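Local coordinates for protein cystathionine gamma-lyase (Saccharomyces cerevisiae, PDB 1N8P) that belongs to the Cys/Met metabolism family of pyridoxal-phosphate-dependent enzymes and binds pyridoxal-5'-phosphate, at residues P55-E58 and N59-A63. Residues are numbered along the deposited sequence; the frame is centred on the assembly and turned at random.
Sequences PNRE and NLERA
R57 and E61 pair across one turn of an alpha-helix, and so do E58 and R62, two i to i+4 salt bridges on the first turns of helix 55-67. The helix begins at P55, whose ring leaves no N-H to donate, a small loss in a first turn, whose amides have no helical carbonyl four residues back to bond to. Backbone bonds then follow: N59 N to P55 O at 2.8 Å, and likewise E61 N to R57 O and R62 N to E58 O.

The packed side is that of N56, R57, L60 and E61. L60 fills it with a branched apolar group against A243 and A75, and N56 suits a buried place because its amide serves both S30 N and P28 O. N59 is buried too, its ND2 hydrogen-bonded to E27 OE1. R57 lies alongside E61, but the bond between them is weak, NE to OE2 being 3.5 Å. OE2 comes in at the guanidinium edge, with the two planes 50° apart. Stronger partners hold both ends: A75 N for E61 OE2, the carbonyl of R51 for R57 NH1.

Toward solvent the packing is looser. R62, the exposed residue of the set, extends its chain beside E58, where a long, flexible arginine can follow a carboxylate. E58 (chi1 -175°) and R62 (chi1 -67°) leave the backbone differently, yet their extended chains end side by side, pointing the same way. E58 OE1 also bonds to Y47 OH, which gives the carboxylate a second partner. The E58 carboxylate plane stands 68° from the R62 guanidinium, and R62 NE meets E58 OE1 in a weak bond of 3.5 Å.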
# COMPACT_ATOMS: atom_id res chain seq x y z
N PRO A 55 -3.07 -13.78 -8.88
CA PRO A 55 -1.85 -14.33 -8.26
C PRO A 55 -1.67 -14.26 -6.74
O PRO A 55 -1.32 -15.25 -6.08
CB PRO A 55 -0.73 -13.60 -9.01
CG PRO A 55 -1.38 -12.31 -9.39
CD PRO A 55 -2.74 -12.75 -9.86
N ASN A 56 -1.88 -13.07 -6.19
CA ASN A 56 -1.70 -12.88 -4.75
C ASN A 56 -2.60 -13.76 -3.86
O ASN A 56 -2.14 -14.28 -2.85
CB ASN A 56 -1.89 -11.41 -4.39
CG ASN A 56 -0.76 -10.53 -4.92
OD1 ASN A 56 -1.00 -9.43 -5.39
ND2 ASN A 56 0.48 -11.03 -4.85
N ARG A 57 -3.85 -13.93 -4.25
CA ARG A 57 -4.77 -14.77 -3.49
C ARG A 57 -4.31 -16.20 -3.67
O ARG A 57 -3.92 -16.86 -2.70
CB ARG A 57 -6.18 -14.62 -4.04
CG ARG A 57 -7.24 -15.04 -3.05
CD ARG A 57 -8.63 -14.76 -3.57
NE ARG A 57 -9.01 -15.69 -4.62
CZ ARG A 57 -9.58 -15.34 -5.77
NH1 ARG A 57 -9.85 -14.07 -6.03
NH2 ARG A 57 -9.90 -16.28 -6.66
N GLU A 58 -4.36 -16.67 -4.91
CA GLU A 58 -3.95 -18.03 -5.27
C GLU A 58 -2.67 -18.43 -4.56
O GLU A 58 -2.61 -19.46 -3.91
CB GLU A 58 -3.75 -18.13 -6.77
CG GLU A 58 -3.45 -19.53 -7.26
CD GLU A 58 -2.93 -19.52 -8.68
OE1 GLU A 58 -1.74 -19.14 -8.87
OE2 GLU A 58 -3.70 -19.89 -9.60
N ASN A 59 -1.63 -17.63 -4.69
CA ASN A 59 -0.39 -18.00 -4.03
C ASN A 59 -0.55 -18.12 -2.54
O ASN A 59 0.06 -18.99 -1.94
CB ASN A 59 0.72 -16.99 -4.34
CG ASN A 59 1.29 -17.16 -5.72
OD1 ASN A 59 1.30 -18.27 -6.29
ND2 ASN A 59 1.80 -16.06 -6.28
N LEU A 60 -1.36 -17.26 -1.94
CA LEU A 60 -1.59 -17.31 -0.50
C LEU A 60 -2.21 -18.64 -0.23
O LEU A 60 -1.68 -19.45 0.53
CB LEU A 60 -2.54 -16.19 -0.06
CG LEU A 60 -3.32 -16.34 1.26
CD1 LEU A 60 -2.38 -16.42 2.42
CD2 LEU A 60 -4.30 -15.17 1.42
N GLU A 61 -3.34 -18.87 -0.88
CA GLU A 61 -4.08 -20.12 -0.77
C GLU A 61 -3.20 -21.37 -0.85
O GLU A 61 -3.34 -22.28 -0.06
CB GLU A 61 -5.18 -20.13 -1.83
CG GLU A 61 -6.22 -19.03 -1.60
CD GLU A 61 -7.29 -19.02 -2.65
OE1 GLU A 61 -7.06 -19.69 -3.68
OE2 GLU A 61 -8.34 -18.36 -2.47
N ARG A 62 -2.29 -21.41 -1.81
CA ARG A 62 -1.39 -22.55 -1.96
C ARG A 62 -0.56 -22.70 -0.71
O ARG A 62 -0.38 -23.80 -0.17
CB ARG A 62 -0.44 -22.34 -3.13
CG ARG A 62 -1.08 -22.32 -4.51
CD ARG A 62 -0.01 -22.11 -5.55
NE ARG A 62 -0.58 -21.72 -6.83
CZ ARG A 62 -1.16 -22.56 -7.68
NH1 ARG A 62 -1.25 -23.85 -7.39
NH2 ARG A 62 -1.66 -22.09 -8.82
N ALA A 63 -0.02 -21.58 -0.25
CA ALA A 63 0.81 -21.59 0.95
C ALA A 63 0.04 -22.07 2.16
O ALA A 63 0.47 -22.99 2.83
CB ALA A 63 1.41 -20.21 1.19